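PDB 3DOA: fibrinogen binding protein, which probably binds fibrinogen and carries the N-terminal and middle regions of the NFACT family. Local coordinates for residues K124-L128 with G140-L144; N95-I99 with Y160-P164; G85-S89 with I101-S105. All coordinates share one frame; numbering follows the deposited sequence.

Contact 1: K124-L128 with G140-L144; sequences KHSNL and GFKHL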
ATOM      1  N   LYS A 124       4.439   5.435  11.320  1.00 57.48           N
ATOM      2  CA  LYS A 124       4.868   6.773  11.596  1.00 58.33           C
ATOM      3  C   LYS A 124       5.992   7.156  10.686  1.00 58.00           C
ATOM      4  O   LYS A 124       6.432   8.283  10.684  1.00 58.46           O
ATOM      5  CB  LYS A 124       5.327   6.869  13.026  1.00 59.06           C
ATOM      6  CG  LYS A 124       6.184   5.733  13.446  1.00 60.90           C
ATOM      7  CD  LYS A 124       7.056   6.099  14.621  1.00 61.75           C
ATOM      8  CE  LYS A 124       8.406   5.422  14.517  1.00 65.11           C
ATOM      9  NZ  LYS A 124       8.754   4.583  15.694  1.00 68.90           N
ATOM     10  N   HIS A 125       6.469   6.200   9.915  1.00 58.26           N
ATOM     11  CA  HIS A 125       7.483   6.470   8.866  1.00 58.28           C
ATOM     12  C   HIS A 125       6.867   6.595   7.465  1.00 57.38           C
ATOM     13  O   HIS A 125       7.524   6.414   6.401  1.00 57.94           O
ATOM     14  CB  HIS A 125       8.516   5.358   8.863  1.00 58.92           C
ATOM     15  CG  HIS A 125       9.227   5.223  10.163  1.00 61.28           C
ATOM     16  ND1 HIS A 125       9.028   4.150  11.014  1.00 63.24           N
ATOM     17  CD2 HIS A 125      10.102   6.051  10.784  1.00 62.33           C
ATOM     18  CE1 HIS A 125       9.768   4.316  12.094  1.00 62.83           C
ATOM     19  NE2 HIS A 125      10.423   5.463  11.980  1.00 63.29           N
ATOM     20  N   SER A 126       5.582   6.877   7.472  1.00 55.87           N
ATOM     21  CA  SER A 126       4.892   7.155   6.258  1.00 54.64           C
ATOM     22  C   SER A 126       5.337   8.511   5.669  1.00 54.33           C
ATOM     23  O   SER A 126       5.582   9.490   6.418  1.00 53.25           O
ATOM     24  CB  SER A 126       3.412   7.125   6.533  1.00 54.56           C
ATOM     25  OG  SER A 126       3.057   5.805   6.823  1.00 52.33           O
ATOM     26  N   ASN A 127       5.477   8.515   4.331  1.00 53.83           N
ATOM     27  CA  ASN A 127       5.816   9.717   3.551  1.00 53.11           C
ATOM     28  C   ASN A 127       5.148   9.681   2.176  1.00 53.02           C
ATOM     29  O   ASN A 127       4.802   8.596   1.619  1.00 52.92           O
ATOM     30  CB  ASN A 127       7.336   9.881   3.400  1.00 52.87           C
ATOM     31  CG  ASN A 127       7.801  11.323   3.562  1.00 52.45           C
ATOM     32  OD1 ASN A 127       6.996  12.275   3.509  1.00 49.12           O
ATOM     33  ND2 ASN A 127       9.124  11.494   3.741  1.00 51.97           N
ATOM     34  N   LEU A 128       4.901  10.893   1.693  1.00 52.35           N
ATOM     35  CA  LEU A 128       4.463  11.141   0.348  1.00 52.34           C
ATOM     36  C   LEU A 128       5.572  12.057  -0.309  1.00 53.41           C
ATOM     37  O   LEU A 128       6.026  13.091   0.270  1.00 53.06           O
ATOM     38  CB  LEU A 128       3.109  11.797   0.431  1.00 51.65           C
ATOM     39  CG  LEU A 128       2.403  12.069  -0.866  1.00 51.16           C
ATOM     40  CD1 LEU A 128       2.412  10.866  -1.764  1.00 47.66           C
ATOM     41  CD2 LEU A 128       1.057  12.517  -0.554  1.00 49.71           C
ATOM     42  N   GLY A 140       8.928  16.598  -0.422  1.00 53.40           N
ATOM     43  CA  GLY A 140       8.515  15.590   0.555  1.00 53.55           C
ATOM     44  C   GLY A 140       7.470  16.091   1.542  1.00 53.88           C
ATOM     45  O   GLY A 140       7.663  17.121   2.225  1.00 53.95           O
ATOM     46  N   PHE A 141       6.360  15.360   1.654  1.00 53.92           N
ATOM     47  CA  PHE A 141       5.403  15.742   2.654  1.00 54.21           C
ATOM     48  C   PHE A 141       6.097  15.758   4.002  1.00 54.40           C
ATOM     49  O   PHE A 141       5.720  16.498   4.836  1.00 54.32           O
ATOM     50  CB  PHE A 141       4.224  14.806   2.667  1.00 53.67           C
ATOM     51  CG  PHE A 141       2.888  15.461   3.068  1.00 53.02           C
ATOM     52  CD1 PHE A 141       2.820  16.687   3.640  1.00 50.46           C
ATOM     53  CD2 PHE A 141       1.690  14.772   2.864  1.00 52.03           C
ATOM     54  CE1 PHE A 141       1.598  17.212   3.946  1.00 53.18           C
ATOM     55  CE2 PHE A 141       0.484  15.307   3.171  1.00 51.75           C
ATOM     56  CZ  PHE A 141       0.417  16.497   3.715  1.00 52.30           C
ATOM     57  N   LYS A 142       7.123  14.942   4.201  1.00 55.49           N
ATOM     58  CA  LYS A 142       7.975  15.032   5.377  1.00 56.84           C
ATOM     59  C   LYS A 142       9.450  14.972   4.977  1.00 57.53           C
ATOM     60  O   LYS A 142       9.838  14.156   4.146  1.00 57.80           O
ATOM     61  CB  LYS A 142       7.695  13.848   6.318  1.00 57.27           C
ATOM     62  CG  LYS A 142       7.026  14.135   7.682  1.00 57.64           C
ATOM     63  CD  LYS A 142       6.201  12.893   8.218  1.00 58.49           C
ATOM     64  CE  LYS A 142       7.083  11.658   8.633  1.00 61.08           C
ATOM     65  NZ  LYS A 142       6.286  10.437   8.999  1.00 59.47           N
ATOM     66  N   HIS A 143      10.272  15.781   5.636  1.00 58.67           N
ATOM     67  CA  HIS A 143      11.717  15.807   5.406  1.00 59.74           C
ATOM     68  C   HIS A 143      12.548  14.959   6.385  1.00 60.48           C
ATOM     69  O   HIS A 143      12.371  15.068   7.583  1.00 60.79           O
ATOM     70  CB  HIS A 143      12.237  17.258   5.484  1.00 60.16           C
ATOM     71  CG  HIS A 143      11.849  18.101   4.307  1.00 60.98           C
ATOM     72  ND1 HIS A 143      12.376  19.355   4.088  1.00 59.63           N
ATOM     73  CD2 HIS A 143      10.989  17.861   3.280  1.00 61.05           C
ATOM     74  CE1 HIS A 143      11.823  19.861   2.996  1.00 60.88           C
ATOM     75  NE2 HIS A 143      10.983  18.977   2.485  1.00 58.16           N
ATOM     76  N   LEU A 144      13.485  14.170   5.853  1.00 61.21           N
ATOM     77  CA  LEU A 144      14.529  13.520   6.632  1.00 61.59           C
ATOM     78  C   LEU A 144      15.846  14.220   6.403  1.00 62.57           C
ATOM     79  O   LEU A 144      16.432  14.105   5.329  1.00 62.29           O
ATOM     80  CB  LEU A 144      14.708  12.073   6.207  1.00 61.40           C
ATOM     81  CG  LEU A 144      13.627  11.081   6.580  1.00 60.04           C
ATOM     82  CD1 LEU A 144      12.262  11.729   6.502  1.00 58.51           C
ATOM     83  CD2 LEU A 144      13.767   9.869   5.656  1.00 60.13           C
TER

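Contact 2: N95-I99 with Y160-P164; sequences NDRRI and YEAPP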
ATOM      1  N   ASN A  95       6.692  -6.490  -3.502  1.00 60.11           N
ATOM      2  CA  ASN A  95       5.584  -6.717  -2.518  1.00 60.51           C
ATOM      3  C   ASN A  95       5.606  -5.749  -1.316  1.00 60.00           C
ATOM      4  O   ASN A  95       4.919  -5.994  -0.366  1.00 58.66           O
ATOM      5  CB  ASN A  95       5.493  -8.211  -2.092  1.00 60.81           C
ATOM      6  CG  ASN A  95       4.241  -8.524  -1.283  1.00 60.97           C
ATOM      7  OD1 ASN A  95       3.097  -8.208  -1.674  1.00 59.33           O
ATOM      8  ND2 ASN A  95       4.464  -9.144  -0.120  1.00 60.23           N
ATOM      9  N   ASP A  96       6.309  -4.612  -1.434  1.00 60.99           N
ATOM     10  CA  ASP A  96       6.483  -3.683  -0.332  1.00 61.06           C
ATOM     11  C   ASP A  96       5.254  -2.843  -0.204  1.00 60.43           C
ATOM     12  O   ASP A  96       4.360  -2.967  -1.005  1.00 59.12           O
ATOM     13  CB  ASP A  96       7.738  -2.814  -0.450  1.00 60.77           C
ATOM     14  CG  ASP A  96       8.114  -2.169   0.903  1.00 63.14           C
ATOM     15  OD1 ASP A  96       7.515  -2.594   1.927  1.00 68.10           O
ATOM     16  OD2 ASP A  96       8.957  -1.229   1.003  1.00 65.50           O
ATOM     17  N   ARG A  97       5.193  -2.069   0.870  1.00 61.62           N
ATOM     18  CA  ARG A  97       4.089  -1.146   1.155  1.00 64.01           C
ATOM     19  C   ARG A  97       4.375   0.307   0.564  1.00 63.98           C
ATOM     20  O   ARG A  97       4.404   1.346   1.284  1.00 62.52           O
ATOM     21  CB  ARG A  97       3.832  -1.031   2.675  1.00 65.42           C
ATOM     22  CG  ARG A  97       3.425  -2.266   3.481  1.00 65.65           C
ATOM     23  CD  ARG A  97       4.162  -2.230   4.878  1.00 68.64           C
ATOM     24  NE  ARG A  97       3.402  -3.001   5.869  1.00 74.49           N
ATOM     25  CZ  ARG A  97       3.616  -4.284   6.290  1.00 78.19           C
ATOM     26  NH1 ARG A  97       4.659  -5.021   5.858  1.00 79.05           N
ATOM     27  NH2 ARG A  97       2.779  -4.838   7.191  1.00 75.89           N
ATOM     28  N   ARG A  98       4.511   0.293  -0.764  1.00 64.13           N
ATOM     29  CA  ARG A  98       4.941   1.364  -1.599  1.00 64.57           C
ATOM     30  C   ARG A  98       4.209   1.366  -2.960  1.00 64.32           C
ATOM     31  O   ARG A  98       4.193   0.369  -3.713  1.00 63.18           O
ATOM     32  CB  ARG A  98       6.412   1.207  -1.849  1.00 64.62           C
ATOM     33  CG  ARG A  98       7.215   1.702  -0.721  1.00 66.51           C
ATOM     34  CD  ARG A  98       8.621   1.114  -0.685  1.00 67.98           C
ATOM     35  NE  ARG A  98       9.555   1.746  -1.615  1.00 70.82           N
ATOM     36  CZ  ARG A  98      10.484   1.087  -2.313  1.00 72.02           C
ATOM     37  NH1 ARG A  98      10.599  -0.226  -2.205  1.00 70.08           N
ATOM     38  NH2 ARG A  98      11.307   1.747  -3.137  1.00 74.67           N
ATOM     39  N   ILE A  99       3.602   2.514  -3.240  1.00 63.89           N
ATOM     40  CA  ILE A  99       2.964   2.755  -4.497  1.00 63.37           C
ATOM     41  C   ILE A  99       3.615   4.024  -5.131  1.00 63.03           C
ATOM     42  O   ILE A  99       3.915   5.026  -4.453  1.00 61.85           O
ATOM     43  CB  ILE A  99       1.452   2.971  -4.344  1.00 63.81           C
ATOM     44  CG1 ILE A  99       0.838   1.941  -3.373  1.00 65.37           C
ATOM     45  CG2 ILE A  99       0.770   2.896  -5.721  1.00 63.47           C
ATOM     46  CD1 ILE A  99       0.719   2.391  -1.894  1.00 66.90           C
ATOM     47  N   TYR A 160      15.906  10.091  -4.442  1.00 57.15           N
ATOM     48  CA  TYR A 160      15.152   9.108  -3.654  1.00 58.02           C
ATOM     49  C   TYR A 160      15.810   7.755  -3.630  1.00 58.53           C
ATOM     50  O   TYR A 160      16.090   7.166  -4.672  1.00 57.47           O
ATOM     51  CB  TYR A 160      13.776   8.893  -4.206  1.00 57.28           C
ATOM     52  CG  TYR A 160      12.933   7.810  -3.529  1.00 57.10           C
ATOM     53  CD1 TYR A 160      11.961   8.141  -2.595  1.00 57.09           C
ATOM     54  CD2 TYR A 160      13.020   6.486  -3.902  1.00 57.95           C
ATOM     55  CE1 TYR A 160      11.154   7.197  -2.017  1.00 57.83           C
ATOM     56  CE2 TYR A 160      12.199   5.519  -3.324  1.00 58.31           C
ATOM     57  CZ  TYR A 160      11.267   5.884  -2.377  1.00 57.74           C
ATOM     58  OH  TYR A 160      10.423   4.956  -1.827  1.00 55.97           O
ATOM     59  N   GLU A 161      15.897   7.250  -2.403  1.00 60.42           N
ATOM     60  CA  GLU A 161      16.316   5.905  -2.047  1.00 61.55           C
ATOM     61  C   GLU A 161      15.250   5.172  -1.265  1.00 62.24           C
ATOM     62  O   GLU A 161      14.680   5.699  -0.333  1.00 60.46           O
ATOM     63  CB  GLU A 161      17.505   5.980  -1.126  1.00 61.26           C
ATOM     64  CG  GLU A 161      18.639   6.713  -1.682  1.00 62.95           C
ATOM     65  CD  GLU A 161      19.784   5.816  -1.929  1.00 65.87           C
ATOM     66  OE1 GLU A 161      20.585   5.647  -0.997  1.00 72.76           O
ATOM     67  OE2 GLU A 161      19.880   5.269  -3.042  1.00 71.52           O
ATOM     68  N   ALA A 162      14.987   3.932  -1.662  1.00 64.04           N
ATOM     69  CA  ALA A 162      13.985   3.110  -0.992  1.00 65.97           C
ATOM     70  C   ALA A 162      14.228   3.065   0.512  1.00 66.86           C
ATOM     71  O   ALA A 162      15.233   3.577   1.004  1.00 66.24           O
ATOM     72  CB  ALA A 162      13.977   1.704  -1.574  1.00 65.07           C
ATOM     73  N   PRO A 163      13.299   2.450   1.238  1.00 68.90           N
ATOM     74  CA  PRO A 163      13.412   2.337   2.696  1.00 70.17           C
ATOM     75  C   PRO A 163      14.561   1.423   3.106  1.00 71.79           C
ATOM     76  O   PRO A 163      15.167   0.773   2.254  1.00 70.69           O
ATOM     77  CB  PRO A 163      12.074   1.713   3.097  1.00 69.47           C
ATOM     78  CG  PRO A 163      11.128   2.151   2.036  1.00 69.02           C
ATOM     79  CD  PRO A 163      11.928   2.194   0.765  1.00 68.27           C
ATOM     80  N   PRO A 164      14.853   1.376   4.402  1.00 74.52           N
ATOM     81  CA  PRO A 164      15.936   0.533   4.918  1.00 75.69           C
ATOM     82  C   PRO A 164      15.893  -0.869   4.319  1.00 77.42           C
ATOM     83  O   PRO A 164      16.643  -1.166   3.391  1.00 78.39           O
ATOM     84  CB  PRO A 164      15.642   0.474   6.417  1.00 76.24           C
ATOM     85  CG  PRO A 164      14.924   1.744   6.705  1.00 75.63           C
ATOM     86  CD  PRO A 164      14.099   2.034   5.483  1.00 74.97           C
TER

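Contact 3: G85-S89 with I101-S105; sequences GIIES and IDIKS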
ATOM      1  N   GLY A  85      -1.714  16.807 -15.695  1.00 48.81           N
ATOM      2  CA  GLY A  85      -1.054  15.595 -16.199  1.00 48.64           C
ATOM      3  C   GLY A  85      -1.920  14.379 -16.422  1.00 48.42           C
ATOM      4  O   GLY A  85      -3.083  14.301 -15.997  1.00 48.06           O
ATOM      5  N   ILE A  86      -1.353  13.428 -17.133  1.00 48.31           N
ATOM      6  CA  ILE A  86      -1.996  12.172 -17.302  1.00 49.46           C
ATOM      7  C   ILE A  86      -1.241  11.159 -16.467  1.00 50.23           C
ATOM      8  O   ILE A  86      -0.007  11.269 -16.263  1.00 49.68           O
ATOM      9  CB  ILE A  86      -2.005  11.717 -18.780  1.00 48.98           C
ATOM     10  CG1 ILE A  86      -2.646  12.780 -19.643  1.00 47.71           C
ATOM     11  CG2 ILE A  86      -2.712  10.372 -18.963  1.00 47.30           C
ATOM     12  CD1 ILE A  86      -3.994  13.196 -19.279  1.00 48.01           C
ATOM     13  N   ILE A  87      -2.010  10.174 -15.999  1.00 51.44           N
ATOM     14  CA  ILE A  87      -1.465   9.095 -15.170  1.00 52.03           C
ATOM     15  C   ILE A  87      -1.092   8.051 -16.151  1.00 52.31           C
ATOM     16  O   ILE A  87      -1.902   7.514 -16.855  1.00 51.61           O
ATOM     17  CB  ILE A  87      -2.451   8.530 -14.065  1.00 51.94           C
ATOM     18  CG1 ILE A  87      -2.587   9.545 -12.926  1.00 51.90           C
ATOM     19  CG2 ILE A  87      -1.880   7.319 -13.475  1.00 52.00           C
ATOM     20  CD1 ILE A  87      -4.008   9.734 -12.415  1.00 52.15           C
ATOM     21  N   GLU A  88       0.183   7.820 -16.206  1.00 53.32           N
ATOM     22  CA  GLU A  88       0.705   6.838 -17.119  1.00 54.36           C
ATOM     23  C   GLU A  88       0.767   5.471 -16.504  1.00 53.55           C
ATOM     24  O   GLU A  88       0.804   4.518 -17.234  1.00 52.04           O
ATOM     25  CB  GLU A  88       2.144   7.208 -17.530  1.00 54.89           C
ATOM     26  CG  GLU A  88       2.277   8.570 -18.138  1.00 56.82           C
ATOM     27  CD  GLU A  88       3.057   8.509 -19.404  1.00 59.84           C
ATOM     28  OE1 GLU A  88       4.268   8.140 -19.312  1.00 61.47           O
ATOM     29  OE2 GLU A  88       2.453   8.801 -20.479  1.00 61.40           O
ATOM     30  N   SER A  89       0.907   5.414 -15.181  1.00 54.01           N
ATOM     31  CA  SER A  89       1.092   4.164 -14.444  1.00 54.46           C
ATOM     32  C   SER A  89       0.916   4.367 -12.946  1.00 56.00           C
ATOM     33  O   SER A  89       1.290   5.440 -12.395  1.00 56.94           O
ATOM     34  CB  SER A  89       2.435   3.519 -14.716  1.00 53.73           C
ATOM     35  OG  SER A  89       2.996   2.974 -13.556  1.00 51.27           O
ATOM     36  N   ILE A 101       2.931   6.391  -8.507  1.00 59.15           N
ATOM     37  CA  ILE A 101       2.110   6.851  -9.595  1.00 58.72           C
ATOM     38  C   ILE A 101       2.975   7.732 -10.464  1.00 58.80           C
ATOM     39  O   ILE A 101       3.589   8.679  -9.966  1.00 58.69           O
ATOM     40  CB  ILE A 101       0.945   7.712  -9.146  1.00 59.08           C
ATOM     41  CG1 ILE A 101       0.202   7.041  -7.990  1.00 57.20           C
ATOM     42  CG2 ILE A 101       0.041   7.989 -10.344  1.00 58.05           C
ATOM     43  CD1 ILE A 101      -0.551   8.015  -7.135  1.00 55.61           C
ATOM     44  N   ASP A 102       2.962   7.397 -11.761  1.00 58.60           N
ATOM     45  CA  ASP A 102       3.737   8.020 -12.828  1.00 57.95           C
ATOM     46  C   ASP A 102       2.858   8.978 -13.610  1.00 56.93           C
ATOM     47  O   ASP A 102       1.883   8.589 -14.271  1.00 55.95           O
ATOM     48  CB  ASP A 102       4.253   6.935 -13.762  1.00 58.34           C
ATOM     49  CG  ASP A 102       5.519   6.231 -13.231  1.00 62.98           C
ATOM     50  OD1 ASP A 102       6.063   6.557 -12.118  1.00 67.58           O
ATOM     51  OD2 ASP A 102       5.979   5.323 -13.973  1.00 68.35           O
ATOM     52  N   ILE A 103       3.185  10.256 -13.519  1.00 56.98           N
ATOM     53  CA  ILE A 103       2.437  11.288 -14.256  1.00 56.62           C
ATOM     54  C   ILE A 103       3.338  11.971 -15.313  1.00 56.66           C
ATOM     55  O   ILE A 103       4.525  12.187 -15.094  1.00 55.87           O
ATOM     56  CB  ILE A 103       1.772  12.297 -13.305  1.00 56.52           C
ATOM     57  CG1 ILE A 103       0.784  11.563 -12.353  1.00 55.39           C
ATOM     58  CG2 ILE A 103       1.037  13.369 -14.123  1.00 56.78           C
ATOM     59  CD1 ILE A 103       0.603  12.177 -10.964  1.00 53.75           C
ATOM     60  N   LYS A 104       2.763  12.208 -16.495  1.00 57.01           N
ATOM     61  CA  LYS A 104       3.386  13.035 -17.530  1.00 56.75           C
ATOM     62  C   LYS A 104       2.592  14.343 -17.649  1.00 55.51           C
ATOM     63  O   LYS A 104       1.395  14.303 -17.715  1.00 55.28           O
ATOM     64  CB  LYS A 104       3.422  12.242 -18.835  1.00 57.17           C
ATOM     65  CG  LYS A 104       3.782  13.058 -20.077  1.00 58.00           C
ATOM     66  CD  LYS A 104       3.848  12.128 -21.300  1.00 58.86           C
ATOM     67  CE  LYS A 104       4.191  12.886 -22.593  1.00 60.37           C
ATOM     68  NZ  LYS A 104       4.582  11.906 -23.614  1.00 59.40           N
ATOM     69  N   SER A 105       3.232  15.487 -17.612  1.00 20.00           N
ATOM     70  CA  SER A 105       2.543  16.771 -17.575  1.00 20.00           C
ATOM     71  C   SER A 105       3.329  17.841 -18.327  1.00 20.00           C
ATOM     72  O   SER A 105       4.365  17.530 -18.942  1.00 54.88           O
ATOM     73  CB  SER A 105       2.304  17.211 -16.129  1.00 20.00           C
ATOM     74  OG  SER A 105       3.532  17.437 -15.458  1.00 20.00           O
TER

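Contact 1: K124-L128 with G140-L144
The carboxamide of Asn127 lies against the backbone of Lys142 and engages both of its polar groups. Lys142 N donates to Asn127 OD1 at 2.8 Å, in the carbonyl plane and on a lone pair, though the angle at hydrogen is only 131°. Asn127 ND2 returns a straighter bond of 2.8 Å to Lys142 O (168°); the acceptor sits in the amide plane, which fixes the rotation of the carboxamide. The side chain of Lys142 crosses that of Asn127 at a slant. Bent at its third torsion (chi3 68°), it brings NZ between two carbonyls of the turn before strand 127-132: Lys124 O at 2.7 Å, met from above the carbonyl plane, and Ser126 O at 2.8 Å, met within it. On the far side of Asn127, Phe141 N reaches Leu128 O at 2.7 Å, continuing the antiparallel pairing of strands 127-132 and 137-140. Leu128 CB approaches the edge of the Phe141 ring, whose further neighbour is Phe74, stacked on it. Ser126 OG turns elsewhere, to Ser56. An amide holding one residue's N-H and C=O, and an ammonium shared by two carbonyls, fix the chain leaving the sheet; the carbonyl pair would probably favour a charged Lys142.

Contact 2: N95-I99 with Y160-P164
At the start of strand 98-106, in the five-stranded antiparallel sheet, Arg98 meets the long loop that follows strand 137-140. Pro163 CD lies over one face of the guanidinium, 3.4 Å from Arg98 NE and displaced toward the rim. Ala162 CB is over the same face, near Arg98 CZ at 3.6 Å. Tyr160 comes instead at the guanidinium edge: the two flat groups are only 15° from coplanar, and Arg98 NH2 lies in the plane of the phenol ring at its edge. This is therefore an edge-to-edge meeting, without stacking of the ring on the guanidinium. The bond it allows, from Arg98 NE to Tyr160 OH, is weak at 3.3 Å (153° at hydrogen). A bend at chi3 (80°) turns the end of the arginine chain into this position. Within the sheet, strand 112-120 pairs with strand 98-106 and supplies Glu120, which hydrogen-bonds Tyr160 OH and touches the side chains of both Arg98 and Pro163; the phenol oxygen thus has a partner besides the arginine. Asp96 OD2 approaches Arg98 NH1 at a long 3.7 Å, from the face that carries Pro163. Asp96 OD1 takes Arg97 N at 2.6 Å, from above the carboxylate plane.

Contact 3: G85-S89 with I101-S105
Two successive amides of strand 86-92 converge on Asp102 O. Glu88 N donates to Asp102 O at 2.7 Å (157° at hydrogen), whereas Ser89 N reaches the same Asp102 O only weakly, at 3.4 Å. In return, Asp102 N gives a nearly straight bond to Ser89 O (2.7 Å, 176° at hydrogen). Two residues facing one define a classic beta bulge, and the register shifts by one between the Ile87-Ile103 and Ser89-Asp102 pairs. The bulge lies within the hairpin of strands 86-92 and 98-106 of the five-stranded antiparallel sheet; 86-92 is an outermost strand of the sheet within this chain, though Gly85 and Ile87 also make backbone bonds, to Val23 and to Thr20 and Gly21. Beyond it the pairing is regular: Ile86 and Lys104 form a hydrogen-bonded pair with reciprocal N-H...O bonds, and Ile87 and Ile103 a non-hydrogen-bonded pair. On the Ile87 face, the branches of three isoleucines meet. Ile87 CG2, set opposite the backbone N by its first torsion, touches Ile101 CG2 at 3.7 Å, while Ile87 CG1 lies 4.0 Å from Ile103 CG1. The face carrying Ser89, Asp102 and Lys104 also holds Ile86. From the bulge, the Glu88 chain, bent at its second torsion (chi2 -131°), crosses the extended Lys104 chain and brings OE2 to 3.7 Å from Lys104 CD. The charged ends, Glu88 OE2 and Lys104 NZ, remain 4.9 Å apart, and the ammonium bonds to Tyr114 OH. Outside the two segments, Asp102 OD1 bonds Thr116 OG1 and OD2 makes a salt bridge to Lys91 further along strand 86-92. At the far end Gly85 CA packs 3.7 Å from Ser105 CB, whose hydroxyl is hydrogen-bonded to His81 O.

All three contacts reach the same five-stranded antiparallel sheet, at different places. Contacts 2 and 3 share strand 98-106: contact 2 uses its beginning and contact 3 its later part, with centres about 19 Å apart and segments that adjoin in sequence. Contact 1 lies toward the opposite edge, where strands 127-132 and 137-140 pair; its centre is about 12 Å from that of contact 2 and 21 Å from that of contact 3, with nearest atoms about 7 Å away in either case. The chain leaving contact 1 after Leu144 later supplies Tyr160 to Pro163 of contact 2, and Glu120 connects them further, pairing with Asn127 through the backbone and bonding Tyr160.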